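Local coordinates for protein nucleoporin NUP170 (Chaetomium thermophilum, PDB 5HAX) that probably serves as a scaffold component of the nuclear pore complex, built from an N-terminal beta-propeller region followed by a largely helical region, at residues G76-A79 against A84-S87; N57-V62 against F93-T98; I105-A110 against I144-S149; V134-T139 against S177-T182; S149-P152 against K158-T161. All blocks are in the same frame, centred on the assembly; numbering follows the deposited sequence.

Interaction 1 of 5, residues G76-A79 against A84-S87; sequences GLFA and AWAS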
# COMPACT_ATOMS: atom_id res chain seq x y z
N GLY A 76 21.22 -0.92 -4.35
CA GLY A 76 20.05 -0.90 -3.49
C GLY A 76 19.08 0.20 -3.88
O GLY A 76 19.37 1.04 -4.73
N LEU A 77 17.92 0.18 -3.22
CA LEU A 77 16.79 1.04 -3.55
C LEU A 77 16.36 1.88 -2.36
O LEU A 77 16.30 1.38 -1.23
CB LEU A 77 15.59 0.21 -4.02
CG LEU A 77 15.17 0.29 -5.49
CD1 LEU A 77 13.96 -0.60 -5.72
CD2 LEU A 77 14.88 1.71 -5.92
N PHE A 78 16.05 3.14 -2.62
CA PHE A 78 15.31 4.01 -1.71
C PHE A 78 13.99 4.38 -2.37
O PHE A 78 13.76 5.53 -2.74
CB PHE A 78 16.13 5.27 -1.35
CG PHE A 78 17.37 5.00 -0.54
CD1 PHE A 78 17.48 3.87 0.25
CD2 PHE A 78 18.43 5.90 -0.56
CE1 PHE A 78 18.63 3.63 1.00
CE2 PHE A 78 19.57 5.67 0.18
CZ PHE A 78 19.67 4.53 0.96
N ALA A 79 13.11 3.38 -2.52
CA ALA A 79 11.89 3.56 -3.30
C ALA A 79 10.96 4.61 -2.70
O ALA A 79 10.13 5.18 -3.42
CB ALA A 79 11.15 2.23 -3.41
N ALA A 84 17.98 5.53 -5.99
CA ALA A 84 18.76 4.31 -5.93
C ALA A 84 20.17 4.65 -5.49
O ALA A 84 20.57 5.82 -5.47
CB ALA A 84 18.77 3.60 -7.29
N TRP A 85 20.94 3.63 -5.12
CA TRP A 85 22.31 3.86 -4.69
C TRP A 85 23.19 2.69 -5.12
O TRP A 85 22.71 1.57 -5.35
CB TRP A 85 22.42 4.06 -3.17
CG TRP A 85 21.90 2.93 -2.33
CD1 TRP A 85 20.65 2.82 -1.81
CD2 TRP A 85 22.62 1.77 -1.91
NE1 TRP A 85 20.54 1.65 -1.09
CE2 TRP A 85 21.74 0.99 -1.13
CE3 TRP A 85 23.92 1.31 -2.11
CZ2 TRP A 85 22.12 -0.22 -0.56
CZ3 TRP A 85 24.30 0.10 -1.54
CH2 TRP A 85 23.40 -0.65 -0.78
N ALA A 86 24.48 2.99 -5.24
CA ALA A 86 25.49 2.00 -5.59
C ALA A 86 26.72 2.27 -4.73
O ALA A 86 27.17 3.41 -4.64
CB ALA A 86 25.85 2.07 -7.07
N SER A 87 27.24 1.22 -4.10
CA SER A 87 28.47 1.30 -3.34
C SER A 87 29.58 0.58 -4.09
O SER A 87 29.37 -0.51 -4.62
CB SER A 87 28.31 0.70 -1.94
OG SER A 87 28.12 -0.70 -1.99
O HOH W 1 18.56 0.19 0.78
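Gly76 and Trp85 form an antiparallel hydrogen-bonded pair, and the short strand axes of 76-78 and 84-87 run at 147° to each other. Gly76 N donates to Trp85 O at 3.1 Å. Trp85 N returns a bond to Gly76 O at 3.1 Å. The next pair, Leu77 with Ala84, is non-hydrogen-bonded and puts its side chains on the other face of the sheet.

Trp85 carries most of the side-chain contact. Its CG sits between the backbone N and the carbonyl carbon (chi1 58°), which folds the indole back over strand 76-78. Gly76 CA lies over the face of the five-membered ring of Trp85, 3.7 Å from its centroid, a CH-pi contact. A residue without a side chain lets the indole come this close. Trp85 CD1 stands over one face of the Phe78 ring, toward its rim, and is 3.4 Å from Phe78 CZ. The two planes are inclined at 41°, so the pair is oblique, neither stacked nor edge-to-face. At the indole edge, in plane, Trp85 NE1 donates to a water 3.1 Å from it, and this water also donates to Leu77 O. Replacing Trp85 with an alanine would probably uncover Gly76 CA, leave Phe78 without its aromatic neighbour and break this water bridge.

The hairpin forms the first two strands of a four-stranded propeller blade. Strand 91-96 continues the sheet through backbone bonds to Ala84 and Ala86. Phe78 and Trp85 both touch Val117 in strand 114-120 of the following blade, while Leu77 packs on Ala475 and Leu477 in strand 473-478.

Interaction 2 of 5, residues N57-V62 against F93-T98; sequences NIPDKV and FLWDYT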
# COMPACT_ATOMS: atom_id res chain seq x y z
N ASN A 57 17.29 3.27 -16.92
CA ASN A 57 18.61 2.66 -16.97
C ASN A 57 19.51 3.22 -15.88
O ASN A 57 19.36 4.36 -15.43
CB ASN A 57 19.26 2.89 -18.34
CG ASN A 57 18.66 2.03 -19.42
OD1 ASN A 57 18.97 0.84 -19.53
ND2 ASN A 57 17.79 2.61 -20.24
N ILE A 58 20.45 2.39 -15.43
CA ILE A 58 21.49 2.87 -14.51
C ILE A 58 22.38 3.87 -15.24
O ILE A 58 22.76 3.62 -16.40
CB ILE A 58 22.31 1.68 -13.99
CG1 ILE A 58 21.45 0.81 -13.07
CG2 ILE A 58 23.55 2.17 -13.22
CD1 ILE A 58 22.10 -0.52 -12.69
N PRO A 59 22.72 5.01 -14.64
CA PRO A 59 23.59 5.97 -15.32
C PRO A 59 24.93 5.35 -15.71
O PRO A 59 25.48 4.50 -15.01
CB PRO A 59 23.78 7.08 -14.28
CG PRO A 59 22.56 6.99 -13.42
CD PRO A 59 22.22 5.53 -13.35
N ASP A 60 25.45 5.80 -16.86
CA ASP A 60 26.71 5.26 -17.37
C ASP A 60 27.86 5.49 -16.40
O ASP A 60 28.75 4.65 -16.29
CB ASP A 60 27.04 5.89 -18.73
CG ASP A 60 26.10 5.43 -19.83
OD1 ASP A 60 25.71 4.24 -19.83
OD2 ASP A 60 25.76 6.25 -20.71
N LYS A 61 27.85 6.62 -15.69
CA LYS A 61 28.92 6.89 -14.73
C LYS A 61 28.94 5.85 -13.61
O LYS A 61 30.02 5.53 -13.09
CB LYS A 61 28.75 8.29 -14.15
CG LYS A 61 29.26 9.40 -15.06
CD LYS A 61 28.49 10.70 -14.87
CE LYS A 61 28.79 11.35 -13.53
NZ LYS A 61 27.78 12.39 -13.18
N VAL A 62 27.78 5.31 -13.24
CA VAL A 62 27.74 4.24 -12.24
C VAL A 62 28.34 2.96 -12.81
O VAL A 62 29.00 2.20 -12.09
CB VAL A 62 26.30 4.03 -11.74
CG1 VAL A 62 26.25 2.90 -10.73
CG2 VAL A 62 25.76 5.32 -11.13
N PHE A 93 27.35 6.19 -3.99
CA PHE A 93 26.78 7.09 -4.99
C PHE A 93 25.27 6.93 -5.02
O PHE A 93 24.77 5.82 -5.24
CB PHE A 93 27.37 6.83 -6.37
CG PHE A 93 28.85 7.05 -6.44
CD1 PHE A 93 29.37 8.32 -6.64
CD2 PHE A 93 29.73 5.99 -6.31
CE1 PHE A 93 30.73 8.53 -6.70
CE2 PHE A 93 31.10 6.19 -6.37
CZ PHE A 93 31.60 7.46 -6.56
N LEU A 94 24.55 8.03 -4.81
CA LEU A 94 23.09 8.07 -4.86
C LEU A 94 22.65 8.84 -6.10
O LEU A 94 23.37 9.70 -6.60
CB LEU A 94 22.51 8.75 -3.61
CG LEU A 94 22.69 8.09 -2.24
CD1 LEU A 94 24.15 8.08 -1.80
CD2 LEU A 94 21.84 8.83 -1.21
N TRP A 95 21.44 8.53 -6.59
CA TRP A 95 20.91 9.26 -7.73
C TRP A 95 19.40 9.05 -7.82
O TRP A 95 18.87 8.01 -7.42
CB TRP A 95 21.58 8.83 -9.04
CG TRP A 95 21.14 7.50 -9.57
CD1 TRP A 95 20.13 7.27 -10.47
CD2 TRP A 95 21.70 6.22 -9.26
NE1 TRP A 95 20.03 5.92 -10.73
CE2 TRP A 95 20.98 5.25 -10.00
CE3 TRP A 95 22.74 5.79 -8.43
CZ2 TRP A 95 21.27 3.89 -9.93
CZ3 TRP A 95 23.02 4.44 -8.36
CH2 TRP A 95 22.29 3.51 -9.11
N ASP A 96 18.72 10.07 -8.34
CA ASP A 96 17.28 10.03 -8.56
C ASP A 96 17.00 9.30 -9.87
O ASP A 96 17.30 9.81 -10.95
CB ASP A 96 16.73 11.46 -8.59
CG ASP A 96 15.30 11.53 -9.07
OD1 ASP A 96 14.54 10.56 -8.88
OD2 ASP A 96 14.93 12.58 -9.64
N TYR A 97 16.43 8.10 -9.78
CA TYR A 97 16.22 7.28 -10.97
C TYR A 97 15.03 7.73 -11.81
O TYR A 97 14.90 7.28 -12.95
CB TYR A 97 16.06 5.80 -10.58
CG TYR A 97 14.86 5.48 -9.71
CD1 TYR A 97 13.58 5.42 -10.25
CD2 TYR A 97 15.01 5.22 -8.36
CE1 TYR A 97 12.48 5.12 -9.46
CE2 TYR A 97 13.92 4.91 -7.56
CZ TYR A 97 12.66 4.86 -8.12
OH TYR A 97 11.58 4.56 -7.33
N THR A 98 14.16 8.60 -11.28
CA THR A 98 13.08 9.15 -12.09
C THR A 98 13.57 10.23 -13.04
O THR A 98 12.91 10.51 -14.04
CB THR A 98 11.98 9.72 -11.19
OG1 THR A 98 12.42 10.96 -10.61
CG2 THR A 98 11.60 8.74 -10.09
O HOH W 2 18.32 5.24 -13.31
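Trp95 lies under Pro59 and Val62, where the start of helix 60-67 covers the third strand of a beta-propeller blade. From Trp95 CB, a chi1 of 76° turns the indole back over its own backbone toward segment 57-62. CG is near Pro59 CG. Trp95 CD1 also meets Pro59 CG, at 3.8 Å. Trp95 NE1 lies closest to the proline ring, with Pro59 CD 3.4 Å away, and Trp95 CE2 follows at 3.6 Å from Pro59 CD. Pro59 CD thus sits over the face of the five-membered ring in a CH-pi contact. Further out, CE3 and CZ3 of Trp95 are reached by Val62 CG2, 4.0 Å from Trp95 CZ3. This methyl is over the six-membered ring on the same face as the proline. Trp95 CZ2 touches Ile58 CG2 more loosely, at 4.4 Å.

Pro59 holds the N-cap position of the helix, and Val62 follows in its first turn. One indole therefore packs against both the helix start and the residue before it. The contact is apolar except at the indole nitrogen. There a water accepts from Trp95 NE1 at 3.2 Å.

Interaction 3 of 5, residues I105-A110 against I144-S149; sequences IGYEEA and ILLGVS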
# COMPACT_ATOMS: atom_id res chain seq x y z
N ILE A 105 25.11 11.90 -6.57
CA ILE A 105 25.46 12.41 -5.25
C ILE A 105 26.53 11.47 -4.68
O ILE A 105 26.22 10.37 -4.24
CB ILE A 105 24.24 12.50 -4.33
CG1 ILE A 105 23.18 13.41 -4.95
CG2 ILE A 105 24.65 13.01 -2.95
CD1 ILE A 105 21.86 13.40 -4.20
N GLY A 106 27.78 11.92 -4.70
CA GLY A 106 28.89 11.09 -4.24
C GLY A 106 29.22 11.34 -2.77
O GLY A 106 29.18 12.48 -2.30
N TYR A 107 29.53 10.26 -2.06
CA TYR A 107 29.98 10.33 -0.67
C TYR A 107 31.11 9.32 -0.50
O TYR A 107 30.87 8.11 -0.57
CB TYR A 107 28.84 10.04 0.30
CG TYR A 107 29.31 9.91 1.74
CD1 TYR A 107 29.53 8.67 2.30
CD2 TYR A 107 29.54 11.04 2.52
CE1 TYR A 107 29.96 8.54 3.61
CE2 TYR A 107 29.97 10.92 3.82
CZ TYR A 107 30.18 9.67 4.36
OH TYR A 107 30.61 9.55 5.67
N GLU A 108 32.33 9.83 -0.28
CA GLU A 108 33.52 8.99 -0.27
C GLU A 108 34.37 9.22 0.98
O GLU A 108 35.56 8.91 0.98
CB GLU A 108 34.35 9.26 -1.53
CG GLU A 108 33.50 9.38 -2.79
CD GLU A 108 34.32 9.42 -4.06
OE1 GLU A 108 35.42 8.84 -4.08
OE2 GLU A 108 33.85 10.04 -5.04
N GLU A 109 33.77 9.74 2.06
CA GLU A 109 34.51 9.94 3.29
C GLU A 109 34.93 8.61 3.91
O GLU A 109 35.97 8.54 4.58
CB GLU A 109 33.67 10.72 4.30
CG GLU A 109 33.18 12.07 3.80
CD GLU A 109 34.30 12.97 3.34
OE1 GLU A 109 34.39 13.25 2.13
OE2 GLU A 109 35.11 13.41 4.20
N ALA A 110 34.15 7.56 3.70
CA ALA A 110 34.41 6.28 4.35
C ALA A 110 35.79 5.76 3.99
O ALA A 110 36.29 5.94 2.87
CB ALA A 110 33.34 5.26 3.95
N ILE A 144 28.05 4.80 10.16
CA ILE A 144 28.06 6.25 10.02
C ILE A 144 26.63 6.72 9.79
O ILE A 144 25.92 6.16 8.95
CB ILE A 144 28.98 6.70 8.87
CG1 ILE A 144 30.39 6.14 9.07
CG2 ILE A 144 29.01 8.22 8.76
CD1 ILE A 144 31.25 6.18 7.82
N LEU A 145 26.23 7.75 10.53
CA LEU A 145 24.92 8.37 10.36
C LEU A 145 25.08 9.71 9.65
O LEU A 145 25.94 10.52 10.01
CB LEU A 145 24.24 8.59 11.71
CG LEU A 145 24.09 7.37 12.62
CD1 LEU A 145 23.37 7.77 13.90
CD2 LEU A 145 23.35 6.25 11.91
N LEU A 146 24.24 9.94 8.63
CA LEU A 146 24.20 11.20 7.92
C LEU A 146 22.78 11.73 7.90
O LEU A 146 21.83 10.97 7.67
CB LEU A 146 24.71 11.06 6.47
CG LEU A 146 26.17 10.68 6.28
CD1 LEU A 146 26.50 10.57 4.80
CD2 LEU A 146 27.09 11.69 6.95
N GLY A 147 22.64 13.03 8.16
CA GLY A 147 21.34 13.66 8.01
C GLY A 147 20.96 13.81 6.55
O GLY A 147 21.81 14.02 5.68
N VAL A 148 19.67 13.68 6.28
CA VAL A 148 19.14 13.74 4.92
C VAL A 148 17.93 14.66 4.90
O VAL A 148 17.10 14.64 5.81
CB VAL A 148 18.76 12.35 4.39
CG1 VAL A 148 18.19 12.45 2.98
CG2 VAL A 148 19.96 11.42 4.42
N SER A 149 17.84 15.48 3.85
CA SER A 149 16.67 16.31 3.58
C SER A 149 16.20 16.00 2.17
O SER A 149 16.87 16.36 1.19
CB SER A 149 17.00 17.80 3.73
OG SER A 149 15.83 18.59 3.62
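Tyr107 presents one ring face to Leu146, and its opposite face lies under Glu109 N of its own segment. Leu146 CD1 is 3.6 Å above the Tyr107 ring plane, displaced toward the rim. Leu146 CD1 is 3.8 Å from the Tyr107 ring centroid and only 17° off the normal, so a methyl rests on the ring as a CH-pi contact. The nearest ring atom is Tyr107 CE2, 3.6 Å from Leu146 CD1. On the other face Glu109 N stands 4.1 Å above the Tyr107 plane, over the centre, because the chain turns back past the ring after strand 105-107.

At the far end of the ring Tyr107 OH meets Ile144. Tyr107 OH is 3.7 Å from Ile144 CG2 and 4.0 Å from Ile144 CD1, in plain van der Waals contact. The tyrosine CG is anti to the backbone N (chi1 172°), which extends the ring toward strand 142-151. Leu146 comes from the opposite direction to meet it. Ile144 CD1 also brushes Ala110 CB at 4.5 Å. The two backbones stay well apart, and side chains alone join them.

The contact joins two successive propeller blades. Strand 105-107 is the last strand of one sheet and pairs with strand 91-96. Strand 142-151 is the third strand of the next and lies between strands 133-139 and 159-170. Ile105 adds to the same seam by touching Leu160 and Leu162. A chain of another protein also reaches this place: Gly106 makes backbone hydrogen bonds to it, and Ile105 and Tyr107 pack against its apolar side chains.

Interaction 4 of 5, residues V134-T139 against S177-T182; sequences VLVVAT and SFIVGT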
# COMPACT_ATOMS: atom_id res chain seq x y z
N VAL A 134 17.40 9.73 7.95
CA VAL A 134 18.78 9.48 8.35
C VAL A 134 19.34 8.42 7.42
O VAL A 134 18.69 7.39 7.18
CB VAL A 134 18.88 9.03 9.82
CG1 VAL A 134 20.31 8.60 10.15
CG2 VAL A 134 18.44 10.15 10.75
N LEU A 135 20.54 8.67 6.91
CA LEU A 135 21.24 7.72 6.05
C LEU A 135 22.25 6.96 6.91
O LEU A 135 23.17 7.57 7.48
CB LEU A 135 21.94 8.45 4.91
CG LEU A 135 22.71 7.60 3.89
CD1 LEU A 135 21.76 6.73 3.08
CD2 LEU A 135 23.53 8.49 2.98
N VAL A 136 22.08 5.65 7.00
CA VAL A 136 22.97 4.78 7.77
C VAL A 136 23.90 4.09 6.79
O VAL A 136 23.45 3.41 5.86
CB VAL A 136 22.19 3.75 8.60
CG1 VAL A 136 23.14 2.98 9.51
CG2 VAL A 136 21.09 4.42 9.40
N VAL A 137 25.21 4.26 6.99
CA VAL A 137 26.24 3.67 6.13
C VAL A 137 27.11 2.78 7.01
O VAL A 137 27.82 3.28 7.90
CB VAL A 137 27.08 4.74 5.43
CG1 VAL A 137 28.16 4.08 4.57
CG2 VAL A 137 26.19 5.64 4.58
N ALA A 138 27.07 1.47 6.76
CA ALA A 138 27.84 0.50 7.52
C ALA A 138 29.04 0.03 6.69
O ALA A 138 28.88 -0.35 5.53
CB ALA A 138 26.98 -0.70 7.91
N THR A 139 30.22 0.07 7.30
CA THR A 139 31.44 -0.45 6.69
C THR A 139 31.97 -1.60 7.55
O THR A 139 31.38 -1.97 8.57
CB THR A 139 32.51 0.65 6.56
OG1 THR A 139 33.05 0.96 7.85
CG2 THR A 139 31.93 1.90 5.92
N SER A 177 25.12 -6.45 7.42
CA SER A 177 24.57 -6.54 6.08
C SER A 177 23.10 -6.14 6.01
O SER A 177 22.56 -6.05 4.90
CB SER A 177 24.71 -7.97 5.53
OG SER A 177 26.06 -8.29 5.26
N PHE A 178 22.45 -5.91 7.14
CA PHE A 178 21.03 -5.59 7.18
C PHE A 178 20.81 -4.46 8.18
O PHE A 178 21.24 -4.56 9.33
CB PHE A 178 20.20 -6.82 7.56
CG PHE A 178 20.57 -8.06 6.79
CD1 PHE A 178 20.20 -8.19 5.46
CD2 PHE A 178 21.28 -9.08 7.39
CE1 PHE A 178 20.54 -9.32 4.74
CE2 PHE A 178 21.62 -10.22 6.68
CZ PHE A 178 21.25 -10.34 5.35
N ILE A 179 20.14 -3.40 7.73
CA ILE A 179 19.80 -2.26 8.56
C ILE A 179 18.32 -1.97 8.36
O ILE A 179 17.85 -1.88 7.22
CB ILE A 179 20.63 -1.01 8.20
CG1 ILE A 179 22.13 -1.33 8.20
CG2 ILE A 179 20.32 0.13 9.17
CD1 ILE A 179 22.98 -0.25 7.57
N VAL A 180 17.58 -1.82 9.46
CA VAL A 180 16.16 -1.48 9.41
C VAL A 180 15.88 -0.39 10.43
O VAL A 180 16.56 -0.29 11.46
CB VAL A 180 15.26 -2.71 9.66
CG1 VAL A 180 15.43 -3.73 8.54
CG2 VAL A 180 15.55 -3.33 11.02
N GLY A 181 14.88 0.42 10.13
CA GLY A 181 14.49 1.51 11.01
C GLY A 181 13.02 1.45 11.36
O GLY A 181 12.19 1.00 10.56
N THR A 182 12.71 1.90 12.57
CA THR A 182 11.33 1.98 13.03
C THR A 182 10.75 3.37 12.77
O THR A 182 11.46 4.32 12.45
CB THR A 182 11.23 1.65 14.52
OG1 THR A 182 11.82 2.72 15.28
CG2 THR A 182 11.93 0.34 14.85
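Val136 and Ala138 are the residues of segment 134-139 that touch Ile179 in segment 177-182. Along the segment, Val134 and Leu135 come first and are held in their own sheet by backbone bonds to Val120 and Leu146. Val136 then points toward segment 177-182. Val136 CG1, anti to the backbone N (chi1 -173°), lies 3.8 Å from Ile179 CD1 and 4.0 Å from Ile179 CG2. Val136 CB is 4.1 Å from the same Ile179 CG2, so both isoleucine branches lie against the valine. Val137 points the other way. Ala138 turns back, and Ala138 CB is 4.0 Å from Ile179 CD1. The strand ends at Thr139, whose OG1 accepts from the backbone N of Ser141 and of Glu142 in the turn that follows.

A chi1 of -52° on Ile179 sends out the CG1 arm that carries CD1 to both residues. The packing is wholly apolar, and the nearest CA atoms, those of Val136 and Ile179, are 7.8 Å apart. With an alanine in place of Ile179, CD1 and CG2 would be gone, which is likely to open a gap beside Val136 and Ala138.

Strand 133-139 is the second strand of its propeller blade, flanked by strands 114-120 and 142-151. Strand 178-181 is the first strand of the next blade and starts at a classic beta bulge against strand 187-190. Ile179 also touches Ala116 and Ala118 in strand 114-120, so it packs over two strands of the preceding blade. On the other side of strand 178-181, Phe178 and Val180 pack on strand 230-236.

Interaction 5 of 5, residues S149-P152 against K158-T161; sequences SATP and KSLT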
# COMPACT_ATOMS: atom_id res chain seq x y z
N SER A 149 17.84 15.48 3.85
CA SER A 149 16.67 16.31 3.58
C SER A 149 16.20 16.00 2.17
O SER A 149 16.87 16.36 1.19
CB SER A 149 17.00 17.80 3.73
OG SER A 149 15.83 18.59 3.62
N ALA A 150 15.07 15.31 2.06
CA ALA A 150 14.50 14.89 0.78
C ALA A 150 13.25 15.73 0.52
O ALA A 150 12.12 15.25 0.66
CB ALA A 150 14.19 13.40 0.78
N THR A 151 13.45 16.99 0.14
CA THR A 151 12.33 17.90 -0.11
C THR A 151 11.86 17.79 -1.56
O THR A 151 12.69 17.76 -2.47
CB THR A 151 12.73 19.34 0.19
OG1 THR A 151 13.90 19.68 -0.57
CG2 THR A 151 13.03 19.51 1.68
N PRO A 152 10.55 17.71 -1.79
CA PRO A 152 10.06 17.55 -3.17
C PRO A 152 10.35 18.76 -4.03
O PRO A 152 10.43 19.90 -3.55
CB PRO A 152 8.55 17.34 -2.98
CG PRO A 152 8.24 17.97 -1.66
CD PRO A 152 9.45 17.75 -0.81
N LYS A 158 12.27 14.02 -5.33
CA LYS A 158 12.81 14.66 -4.14
C LYS A 158 14.22 15.18 -4.39
O LYS A 158 15.04 14.52 -5.03
CB LYS A 158 12.81 13.67 -2.97
CG LYS A 158 11.49 12.94 -2.74
CD LYS A 158 10.42 13.86 -2.14
CE LYS A 158 9.04 13.23 -2.23
NZ LYS A 158 8.97 11.88 -1.60
N SER A 159 14.49 16.38 -3.89
CA SER A 159 15.84 16.95 -3.89
C SER A 159 16.56 16.50 -2.63
O SER A 159 16.06 16.72 -1.52
CB SER A 159 15.79 18.48 -3.96
OG SER A 159 17.06 19.04 -3.68
N LEU A 160 17.72 15.88 -2.79
CA LEU A 160 18.42 15.22 -1.70
C LEU A 160 19.71 15.97 -1.38
O LEU A 160 20.57 16.14 -2.25
CB LEU A 160 18.72 13.76 -2.06
CG LEU A 160 19.05 12.84 -0.89
CD1 LEU A 160 18.61 11.42 -1.21
CD2 LEU A 160 20.53 12.88 -0.56
N THR A 161 19.84 16.41 -0.13
CA THR A 161 21.04 17.06 0.38
C THR A 161 21.45 16.38 1.68
O THR A 161 20.60 16.00 2.49
CB THR A 161 20.82 18.55 0.62
OG1 THR A 161 19.73 18.74 1.53
CG2 THR A 161 20.51 19.27 -0.69
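Lys158, Ser149 and Ser159 bury the most surface where strands 149-151 and 159-161 pair as an antiparallel hairpin. Lys158 lies alongside the partner strand. Its CG is anti to its own carbonyl carbon (chi1 -50°), and the chain bends again at chi2, which lays the aliphatic part along segment 149-152. Lys158 CB is 4.0 Å from Ala150 CB. Lys158 CD is 3.6 Å from Ala150 O and 3.8 Å from Pro152 CA. The end of the chain leads away. Lys158 O takes a hydrogen bond from Tyr83 OH of the neighbouring blade.

Ser149 pairs with Thr161. Ser149 N donates to Thr161 O at 3.1 Å, and Thr161 N donates back to Ser149 O. Ser149 CB rests against Thr161 OG1, 3.6 Å away, while Ser149 OG is bonded to Thr130 O.

Ser159 pairs with Thr151. Ser159 N donates to Thr151 O at 2.7 Å with an N-H...O angle of 166°. The return bond, from Thr151 N to Ser159 O, is weak at 131°. Ser159 O also receives a CA-H...O contact from Ala150 CA at 3.3 Å. Between these two pairs, Ala150 and Leu160 make a non-hydrogen-bonded pair with side chains on the face that meets Ile81.

The grip is therefore mainly backbone to backbone, as in a propeller-blade hairpin of the third and fourth strands. Three firm bonds and one weak one fix the register. The side chains add van der Waals contact across it: Ser149 spends its hydroxyl on Thr130 O, and Lys158 contributes aliphatic packing.

From the N terminus, 57-62 opens interaction 2, which closes at 93-98. Interaction 1, a local hairpin closure, is nested inside that loop, and the two share one blade through neighbouring strands 83-88 and 91-96. Interaction 3 then starts at 105-110, on the last strand of this blade, and closes at 144-149 in the next. Interaction 4 opens at 134-139 before that closure, so the two cross along the chain. It closes at 177-182 in the third blade. Interaction 5 begins at Ser149, where interaction 3 ends, and nests inside interaction 4. Phe78 of interaction 1 also packs on Leu135 of interaction 4. Three consecutive blades are thereby tied together.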